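Local coordinates for protein S-adenosylmethionine:2-demethylmenaquinone methyltransferase (Geobacillus kaustophilus, PDB 2PCN) that is probably a member of the Aldolase/RraA family, an alpha/beta protein whose assembly holds three copies of the chain, at residues Ala4-Cys7 with Asp8-Asp12; Asp42-Leu45 with Val46-Leu50; Ala98-Gly101 with Ala102-Ile105; Leu76-Ile79 with Ala80-Gly84. All coordinates share one frame; numbering follows the deposited sequence.

Interaction 1 (Ala4-Cys7 with Asp8-Asp12); sequences ADLC and DQFLD
Leu6 and Phe10 meet one turn apart on the N-terminal helix 3-10, where the main-chain bonds still hold firmly; the next turn, toward Leu11, is looser. The tight part of this alpha-helical stretch lies in its backbone: Asp8 N donates to Ala4 O and Gln9 N to Asp5 O, and Phe10 N gives the shortest bond of the series, 2.8 Å to Leu6 O with an N-H...O angle of 156°. The i to i+4 pattern then weakens: Leu11 N lies 3.0 Å from Cys7 O, but the angle there is only 123°, and residues 11-12 pass into a 3-10 segment.

Side-chain touches on the apolar flank are modest. Leu6 CD2 approaches Phe10 CD2 at 4.2 Å, and Cys7 SG stands at 4.5 Å from Leu11 CD1. A second subunit packs its Pro114 on Cys7, and its Arg95 forms a salt bridge with Asp8 OD2.

The flank of Asp5 and Gln9 is the watery one. Gln9 CG lies beside its own backbone N (chi1 -68°) and runs 3.6 Å from Asp5 O, and the extended chain goes on to the amide. There a water accepts from Gln9 NE2 and donates weakly to Asp5 O, joining the amide to the main chain one turn back. Separately, Gln9 CB sits over one face of the Phe10 ring, 3.7 Å above the ring plane and offset toward the rim.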
loop_
_atom_site.group_PDB
_atom_site.type_symbol
_atom_site.label_atom_id
_atom_site.label_comp_id
_atom_site.label_asym_id
_atom_site.label_seq_id
_atom_site.Cartn_x
_atom_site.Cartn_y
_atom_site.Cartn_z
ATOM N N ALA A 4 -18.893 6.134 -4.020
ATOM C CA ALA A 4 -18.925 6.913 -5.251
ATOM C C ALA A 4 -20.358 7.326 -5.570
ATOM O O ALA A 4 -20.612 8.476 -5.931
ATOM C CB ALA A 4 -18.345 6.097 -6.400
ATOM N N ASP A 5 -21.294 6.389 -5.429
ATOM C CA ASP A 5 -22.700 6.680 -5.704
ATOM C C ASP A 5 -23.287 7.638 -4.676
ATOM O O ASP A 5 -24.084 8.513 -5.019
ATOM C CB ASP A 5 -23.530 5.392 -5.731
ATOM C CG ASP A 5 -23.191 4.502 -6.911
ATOM O OD1 ASP A 5 -22.810 5.040 -7.972
ATOM O OD2 ASP A 5 -23.320 3.268 -6.788
ATOM N N LEU A 6 -22.895 7.472 -3.416
ATOM C CA LEU A 6 -23.382 8.338 -2.346
ATOM C C LEU A 6 -22.919 9.776 -2.557
ATOM O O LEU A 6 -23.666 10.721 -2.297
ATOM C CB LEU A 6 -22.896 7.823 -0.991
ATOM C CG LEU A 6 -23.494 6.472 -0.597
ATOM C CD1 LEU A 6 -22.816 5.945 0.663
ATOM C CD2 LEU A 6 -24.999 6.632 -0.386
ATOM N N CYS A 7 -21.687 9.947 -3.027
ATOM C CA CYS A 7 -21.187 11.289 -3.272
ATOM C C CYS A 7 -21.952 11.935 -4.429
ATOM O O CYS A 7 -22.302 13.110 -4.363
ATOM C CB CYS A 7 -19.684 11.262 -3.572
ATOM S SG CYS A 7 -18.637 11.000 -2.100
ATOM N N ASP A 8 -22.230 11.166 -5.478
ATOM C CA ASP A 8 -22.954 11.704 -6.630
ATOM C C ASP A 8 -24.354 12.182 -6.252
ATOM O O ASP A 8 -24.815 13.213 -6.737
ATOM C CB ASP A 8 -23.070 10.655 -7.742
ATOM C CG ASP A 8 -21.736 10.345 -8.400
ATOM O OD1 ASP A 8 -20.743 11.045 -8.108
ATOM O OD2 ASP A 8 -21.684 9.402 -9.219
ATOM N N GLN A 9 -25.022 11.434 -5.379
ATOM C CA GLN A 9 -26.377 11.776 -4.950
ATOM C C GLN A 9 -26.500 12.740 -3.771
ATOM O O GLN A 9 -27.388 13.596 -3.763
ATOM C CB GLN A 9 -27.151 10.509 -4.575
ATOM C CG GLN A 9 -27.475 9.565 -5.713
ATOM C CD GLN A 9 -28.331 8.398 -5.248
ATOM O OE1 GLN A 9 -29.452 8.586 -4.770
ATOM N NE2 GLN A 9 -27.803 7.187 -5.381
ATOM N N PHE A 10 -25.618 12.605 -2.782
ATOM C CA PHE A 10 -25.708 13.422 -1.569
ATOM C C PHE A 10 -24.457 14.184 -1.137
ATOM O O PHE A 10 -24.296 14.460 0.052
ATOM C CB PHE A 10 -26.127 12.527 -0.400
ATOM C CG PHE A 10 -27.293 11.628 -0.700
ATOM C CD1 PHE A 10 -28.583 12.141 -0.789
ATOM C CD2 PHE A 10 -27.101 10.261 -0.883
ATOM C CE1 PHE A 10 -29.667 11.304 -1.054
ATOM C CE2 PHE A 10 -28.174 9.417 -1.147
ATOM C CZ PHE A 10 -29.463 9.940 -1.232
ATOM N N LEU A 11 -23.583 14.544 -2.070
ATOM C CA LEU A 11 -22.358 15.244 -1.697
ATOM C C LEU A 11 -22.569 16.433 -0.758
ATOM O O LEU A 11 -21.783 16.640 0.167
ATOM C CB LEU A 11 -21.601 15.707 -2.946
ATOM C CG LEU A 11 -20.237 16.365 -2.695
ATOM C CD1 LEU A 11 -19.345 15.426 -1.893
ATOM C CD2 LEU A 11 -19.584 16.715 -4.024
ATOM N N ASP A 12 -23.625 17.209 -0.986
ATOM C CA ASP A 12 -23.900 18.379 -0.153
ATOM C C ASP A 12 -24.204 18.050 1.309
ATOM O O ASP A 12 -24.087 18.911 2.179
ATOM C CB ASP A 12 -25.056 19.196 -0.745
ATOM C CG ASP A 12 -26.352 18.411 -0.819
ATOM O OD1 ASP A 12 -26.803 17.899 0.226
ATOM O OD2 ASP A 12 -26.926 18.312 -1.923
HETATM O O HOH W 1 -25.719 7.541 -7.820
#

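Interaction 2 (Asp42-Leu45 with Val46-Leu50); sequences DNVL and VREAL
Asn43 occupies the N-cap position of helix 44-52, yet its side chain makes no capping bond; what it gives the first turn is its carbonyl O, which accepts from Arg47 N at 3.0 Å and, weakly, from Val46 N. Two residues hold the start of the helix, for Asp42 OD1 takes Val44 N at 3.2 Å, nearly along its C-O axis, in an Asx turn. Both Asp42 oxygens have further partners in the backbone N of Glu120 and Gly121, while the Asn43 amide donates to Leu71 O.

Val44 and Glu48 run side by side one turn apart. Glu48 CG comes to 3.0 Å from Val44 O, the carbonyl that also accepts from Glu48 N in a bond with an N-H...O angle of 164°. Beyond CG the chain is extended, which carries Glu48 CD alongside Val44 to 4.1 Å from Val44 CG1. Leu45 crosses the same chain at a slant, its CD2 at 3.3 Å from Glu48 OE1.

On the buried flank, Val46 CG2 rests 3.9 Å from Asn43 CB. With chi1 at 176°, Val46 places CG2 beside its own backbone N, on the side of the preceding turn. Val46 also packs on Val37 and Leu59, as Ala49 does. This is the seating of the crossover helix in the beta-alpha-beta unit of strand 30-38, helix 44-52 and strand 58-62.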
loop_
_atom_site.group_PDB
_atom_site.type_symbol
_atom_site.label_atom_id
_atom_site.label_comp_id
_atom_site.label_asym_id
_atom_site.label_seq_id
_atom_site.Cartn_x
_atom_site.Cartn_y
_atom_site.Cartn_z
ATOM N N ASP A 42 -4.281 3.566 24.253
ATOM C CA ASP A 42 -4.957 2.789 25.294
ATOM C C ASP A 42 -6.243 2.265 24.648
ATOM O O ASP A 42 -6.937 3.019 23.970
ATOM C CB ASP A 42 -5.289 3.690 26.489
ATOM C CG ASP A 42 -5.658 2.903 27.737
ATOM O OD1 ASP A 42 -6.683 2.187 27.725
ATOM O OD2 ASP A 42 -4.916 3.001 28.735
ATOM N N ASN A 43 -6.569 0.991 24.842
ATOM C CA ASN A 43 -7.769 0.463 24.199
ATOM C C ASN A 43 -8.824 -0.172 25.100
ATOM O O ASN A 43 -9.698 -0.894 24.616
ATOM C CB ASN A 43 -7.368 -0.519 23.081
ATOM C CG ASN A 43 -7.060 -1.921 23.590
ATOM O OD1 ASN A 43 -6.787 -2.133 24.770
ATOM N ND2 ASN A 43 -7.091 -2.891 22.678
ATOM N N VAL A 44 -8.762 0.101 26.401
ATOM C CA VAL A 44 -9.754 -0.455 27.317
ATOM C C VAL A 44 -11.154 0.002 26.913
ATOM O O VAL A 44 -12.099 -0.783 26.927
ATOM C CB VAL A 44 -9.496 -0.012 28.767
ATOM C CG1 VAL A 44 -10.682 -0.399 29.650
ATOM C CG2 VAL A 44 -8.219 -0.660 29.279
ATOM N N LEU A 45 -11.286 1.275 26.557
ATOM C CA LEU A 45 -12.577 1.806 26.150
ATOM C C LEU A 45 -12.984 1.303 24.772
ATOM O O LEU A 45 -14.169 1.276 24.444
ATOM C CB LEU A 45 -12.554 3.335 26.179
ATOM C CG LEU A 45 -12.438 3.872 27.610
ATOM C CD1 LEU A 45 -12.331 5.388 27.586
ATOM C CD2 LEU A 45 -13.655 3.422 28.417
ATOM N N VAL A 46 -12.005 0.909 23.963
ATOM C CA VAL A 46 -12.313 0.369 22.642
ATOM C C VAL A 46 -12.987 -0.977 22.894
ATOM O O VAL A 46 -14.006 -1.302 22.287
ATOM C CB VAL A 46 -11.039 0.144 21.795
ATOM C CG1 VAL A 46 -11.406 -0.500 20.464
ATOM C CG2 VAL A 46 -10.333 1.473 21.560
ATOM N N ARG A 47 -12.416 -1.754 23.810
ATOM C CA ARG A 47 -12.985 -3.055 24.136
ATOM C C ARG A 47 -14.381 -2.928 24.735
ATOM O O ARG A 47 -15.302 -3.625 24.322
ATOM C CB ARG A 47 -12.083 -3.816 25.108
ATOM C CG ARG A 47 -12.714 -5.109 25.605
ATOM C CD ARG A 47 -11.677 -6.097 26.095
ATOM N NE ARG A 47 -12.275 -7.416 26.290
ATOM C CZ ARG A 47 -11.604 -8.562 26.229
ATOM N NH1 ARG A 47 -10.301 -8.558 25.975
ATOM N NH2 ARG A 47 -12.239 -9.712 26.412
ATOM N N GLU A 48 -14.543 -2.039 25.707
ATOM C CA GLU A 48 -15.845 -1.875 26.343
ATOM C C GLU A 48 -16.910 -1.456 25.333
ATOM O O GLU A 48 -18.060 -1.896 25.413
ATOM C CB GLU A 48 -15.755 -0.857 27.482
ATOM C CG GLU A 48 -14.641 -1.173 28.468
ATOM C CD GLU A 48 -14.801 -0.452 29.790
ATOM O OE1 GLU A 48 -15.113 0.758 29.774
ATOM O OE2 GLU A 48 -14.607 -1.096 30.843
ATOM N N ALA A 49 -16.526 -0.612 24.378
ATOM C CA ALA A 49 -17.454 -0.164 23.349
ATOM C C ALA A 49 -17.882 -1.355 22.489
ATOM O O ALA A 49 -19.074 -1.567 22.246
ATOM C CB ALA A 49 -16.795 0.909 22.473
ATOM N N LEU A 50 -16.909 -2.137 22.037
ATOM C CA LEU A 50 -17.206 -3.299 21.202
ATOM C C LEU A 50 -18.098 -4.312 21.907
ATOM O O LEU A 50 -18.835 -5.052 21.260
ATOM C CB LEU A 50 -15.911 -3.990 20.765
ATOM C CG LEU A 50 -15.026 -3.212 19.793
ATOM C CD1 LEU A 50 -13.728 -3.976 19.558
ATOM C CD2 LEU A 50 -15.778 -2.997 18.484
#

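Interaction 3 (Ala98-Gly101 with Ala102-Ile105); sequences AEIG and AMPI
A type I beta turn from Ile100 to Met103 follows on helix 97-100 and leads the chain toward strand 106-109. Ile100 O receives Met103 N at 3.0 Å with an N-H...O angle of 163°, and Glu99 O receives Ala102 N at 3.2 Å. Both donors stand well above the carbonyl planes, about 60° out, and not on a lone pair. Pro104 then centres an inverse gamma turn, closed by a weak bond from Ile105 N to Met103 O.

Met103 carries most of the side-chain contact. Its CB lies 3.6 Å from Ile100 O, the oxygen that its own backbone N-H already holds. The chi1 of -63° sets CG beside the Met103 backbone N, and Met103 CG accordingly approaches Glu99 O at 3.6 Å.

Ile100 and Met103 are both drawn toward helix 74-82: each touches Ala77, and Met103 also reaches Asp74. Ile105 packs on Ala80 of the same helix. Glu99 turns its carboxylate to another chain: OE2 forms a salt bridge with Lys2 of the third subunit, which ties the N-terminal end of that copy to helix 97-100.

Back at the turn, the Met103 chain bends at chi3, and the bend brings its CE to two neighbours at once: Ile100 CG1 at 3.9 Å, and Glu99 O at 3.4 Å.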
loop_
_atom_site.group_PDB
_atom_site.type_symbol
_atom_site.label_atom_id
_atom_site.label_comp_id
_atom_site.label_asym_id
_atom_site.label_seq_id
_atom_site.Cartn_x
_atom_site.Cartn_y
_atom_site.Cartn_z
ATOM N N ALA A 98 -3.299 -10.537 9.888
ATOM C CA ALA A 98 -3.464 -11.770 9.129
ATOM C C ALA A 98 -4.792 -12.425 9.508
ATOM O O ALA A 98 -5.578 -12.806 8.641
ATOM C CB ALA A 98 -2.312 -12.719 9.419
ATOM N N GLU A 99 -5.035 -12.537 10.809
ATOM C CA GLU A 99 -6.254 -13.150 11.329
ATOM C C GLU A 99 -7.510 -12.329 11.026
ATOM O O GLU A 99 -8.569 -12.880 10.703
ATOM C CB GLU A 99 -6.130 -13.355 12.843
ATOM C CG GLU A 99 -5.041 -14.341 13.273
ATOM C CD GLU A 99 -3.629 -13.778 13.155
ATOM O OE1 GLU A 99 -3.477 -12.591 12.802
ATOM O OE2 GLU A 99 -2.665 -14.526 13.424
ATOM N N ILE A 100 -7.394 -11.012 11.136
ATOM C CA ILE A 100 -8.523 -10.125 10.882
ATOM C C ILE A 100 -8.938 -10.154 9.411
ATOM O O ILE A 100 -10.112 -9.988 9.084
ATOM C CB ILE A 100 -8.174 -8.687 11.332
ATOM C CG1 ILE A 100 -8.159 -8.642 12.866
ATOM C CG2 ILE A 100 -9.158 -7.676 10.735
ATOM C CD1 ILE A 100 -7.538 -7.383 13.457
ATOM N N GLY A 101 -7.974 -10.381 8.525
ATOM C CA GLY A 101 -8.290 -10.436 7.108
ATOM C C GLY A 101 -9.234 -11.577 6.758
ATOM O O GLY A 101 -9.855 -11.575 5.692
ATOM N N ALA A 102 -9.347 -12.550 7.657
ATOM C CA ALA A 102 -10.212 -13.711 7.441
ATOM C C ALA A 102 -11.586 -13.575 8.099
ATOM O O ALA A 102 -12.417 -14.480 8.008
ATOM C CB ALA A 102 -9.516 -14.970 7.957
ATOM N N MET A 103 -11.827 -12.441 8.750
ATOM C CA MET A 103 -13.097 -12.209 9.434
ATOM C C MET A 103 -14.084 -11.384 8.612
ATOM O O MET A 103 -13.700 -10.428 7.936
ATOM C CB MET A 103 -12.837 -11.532 10.782
ATOM C CG MET A 103 -12.019 -12.390 11.738
ATOM S SD MET A 103 -11.739 -11.599 13.340
ATOM C CE MET A 103 -10.036 -12.012 13.618
ATOM N N PRO A 104 -15.379 -11.744 8.670
ATOM C CA PRO A 104 -16.456 -11.065 7.940
ATOM C C PRO A 104 -16.874 -9.717 8.527
ATOM O O PRO A 104 -18.056 -9.477 8.791
ATOM C CB PRO A 104 -17.585 -12.085 7.984
ATOM C CG PRO A 104 -17.415 -12.675 9.357
ATOM C CD PRO A 104 -15.909 -12.890 9.435
ATOM N N ILE A 105 -15.902 -8.836 8.725
ATOM C CA ILE A 105 -16.185 -7.523 9.272
ATOM C C ILE A 105 -15.253 -6.497 8.641
ATOM O O ILE A 105 -14.194 -6.844 8.124
ATOM C CB ILE A 105 -16.010 -7.530 10.804
ATOM C CG1 ILE A 105 -16.613 -6.262 11.400
ATOM C CG2 ILE A 105 -14.537 -7.663 11.160
ATOM C CD1 ILE A 105 -16.729 -6.294 12.896
#

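Interaction 4 (Leu76-Ile79 with Ala80-Gly84); sequences LAQI and ACERG
Glu82 crosses Gln78 at a slant on the last full turn of helix 74-82, and its side chain can be followed outward. Glu82 CB sits 3.5 Å from Gln78 O. With chi1 at -54°, CG is beside the backbone N of Glu82, which brings Glu82 CG to 2.9 Å from that same Gln78 O, a close approach on an atom that also accepts from Glu82 N. That bond from Glu82 N to Gln78 O is 2.8 Å long. Glu82 CD lies 3.6 Å from Gln78 O and a little farther from Gln78 CG. At the tip the oxygens diverge: Glu82 OE2 meets Gln78 CG at 3.6 Å, and OE1 comes near Ile79 CA. The carboxylate and the Gln78 amide have planes only 4° apart.

Ile79 and Arg83 run alongside each other, with Ile79 CG2 at 4.0 Å from Arg83 CD. Arg83 N still donates to Ile79 O at 2.9 Å, but Arg83 has left helical angles and Gly84, with phi at 65°, is the C-prime residue of a Schellman motif, closed by Gly84 N to Cys81 O at 3.2 Å and by Leu85 N to Ala80 O.

The Arg83 guanidinium uses NH1 to reach the carbonyls of Leu50, in helix 44-52, and Val53, just beyond it. Leu76 and Ile79 pack on that helix, while another flank meets the loop before strand 106-109, so helix 74-82 lies between the two.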
loop_
_atom_site.group_PDB
_atom_site.type_symbol
_atom_site.label_atom_id
_atom_site.label_comp_id
_atom_site.label_asym_id
_atom_site.label_seq_id
_atom_site.Cartn_x
_atom_site.Cartn_y
_atom_site.Cartn_z
ATOM N N LEU A 76 -10.523 -8.626 19.967
ATOM C CA LEU A 76 -11.539 -7.584 19.866
ATOM C C LEU A 76 -12.308 -7.663 18.555
ATOM O O LEU A 76 -13.508 -7.390 18.520
ATOM C CB LEU A 76 -10.899 -6.198 20.033
ATOM C CG LEU A 76 -10.788 -5.720 21.489
ATOM C CD1 LEU A 76 -10.109 -6.773 22.342
ATOM C CD2 LEU A 76 -10.020 -4.406 21.541
ATOM N N ALA A 77 -11.626 -8.030 17.474
ATOM C CA ALA A 77 -12.300 -8.152 16.184
ATOM C C ALA A 77 -13.308 -9.297 16.291
ATOM O O ALA A 77 -14.396 -9.245 15.722
ATOM C CB ALA A 77 -11.288 -8.441 15.078
ATOM N N GLN A 78 -12.934 -10.329 17.037
ATOM C CA GLN A 78 -13.803 -11.483 17.238
ATOM C C GLN A 78 -15.075 -11.042 17.962
ATOM O O GLN A 78 -16.179 -11.476 17.623
ATOM C CB GLN A 78 -13.064 -12.536 18.058
ATOM C CG GLN A 78 -13.822 -13.826 18.276
ATOM C CD GLN A 78 -12.962 -14.869 18.959
ATOM O OE1 GLN A 78 -12.556 -14.698 20.106
ATOM N NE2 GLN A 78 -12.669 -15.950 18.249
ATOM N N ILE A 79 -14.920 -10.178 18.962
ATOM C CA ILE A 79 -16.073 -9.679 19.704
ATOM C C ILE A 79 -16.982 -8.942 18.728
ATOM O O ILE A 79 -18.203 -9.107 18.750
ATOM C CB ILE A 79 -15.644 -8.704 20.833
ATOM C CG1 ILE A 79 -14.817 -9.447 21.883
ATOM C CG2 ILE A 79 -16.874 -8.069 21.474
ATOM C CD1 ILE A 79 -14.258 -8.549 22.961
ATOM N N ALA A 80 -16.379 -8.133 17.860
ATOM C CA ALA A 80 -17.145 -7.382 16.876
ATOM C C ALA A 80 -17.959 -8.324 15.989
ATOM O O ALA A 80 -19.094 -8.016 15.626
ATOM C CB ALA A 80 -16.214 -6.522 16.025
ATOM N N CYS A 81 -17.383 -9.470 15.639
ATOM C CA CYS A 81 -18.089 -10.444 14.810
ATOM C C CYS A 81 -19.205 -11.127 15.593
ATOM O O CYS A 81 -20.315 -11.294 15.092
ATOM C CB CYS A 81 -17.129 -11.516 14.291
ATOM S SG CYS A 81 -15.974 -10.933 13.042
ATOM N N GLU A 82 -18.901 -11.520 16.824
ATOM C CA GLU A 82 -19.875 -12.201 17.670
ATOM C C GLU A 82 -21.095 -11.340 17.994
ATOM O O GLU A 82 -22.201 -11.861 18.149
ATOM C CB GLU A 82 -19.214 -12.652 18.976
ATOM C CG GLU A 82 -17.969 -13.493 18.773
ATOM C CD GLU A 82 -17.311 -13.898 20.079
ATOM O OE1 GLU A 82 -17.375 -13.115 21.048
ATOM O OE2 GLU A 82 -16.714 -14.992 20.129
ATOM N N ARG A 83 -20.905 -10.028 18.096
ATOM C CA ARG A 83 -22.022 -9.150 18.428
ATOM C C ARG A 83 -22.655 -8.483 17.207
ATOM O O ARG A 83 -23.480 -7.580 17.333
ATOM C CB ARG A 83 -21.572 -8.106 19.462
ATOM C CG ARG A 83 -20.965 -8.740 20.703
ATOM C CD ARG A 83 -20.814 -7.768 21.867
ATOM N NE ARG A 83 -22.097 -7.208 22.286
ATOM C CZ ARG A 83 -22.541 -6.007 21.930
ATOM N NH1 ARG A 83 -21.803 -5.226 21.153
ATOM N NH2 ARG A 83 -23.733 -5.587 22.344
ATOM N N GLY A 84 -22.260 -8.940 16.022
ATOM C CA GLY A 84 -22.818 -8.419 14.788
ATOM C C GLY A 84 -22.566 -6.966 14.431
ATOM O O GLY A 84 -23.438 -6.313 13.864
#

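Interactions 2, 4 and 3 form a connected row, whereas interaction 1 stands apart. The centres of interactions 2 and 4 are about 12 Å apart, and they touch where Asn43 ND2 packs 3.5 Å from Leu76 CD2. A bound acetate, probably from the crystallisation liquor, lies about 3 Å from the side chain of Asn43 and about 6 Å from that of Leu76. Interaction 4 meets interaction 3 on another flank, with Met103 CB 3.9 Å from Cys81 SG; these centres are about 11 Å apart. Interactions 2 and 3 do not touch, their nearest atoms being about 7 Å apart. Interaction 1, centred about 30 Å from interaction 4, packs against a second subunit, as Glu99 of interaction 3 reaches the third.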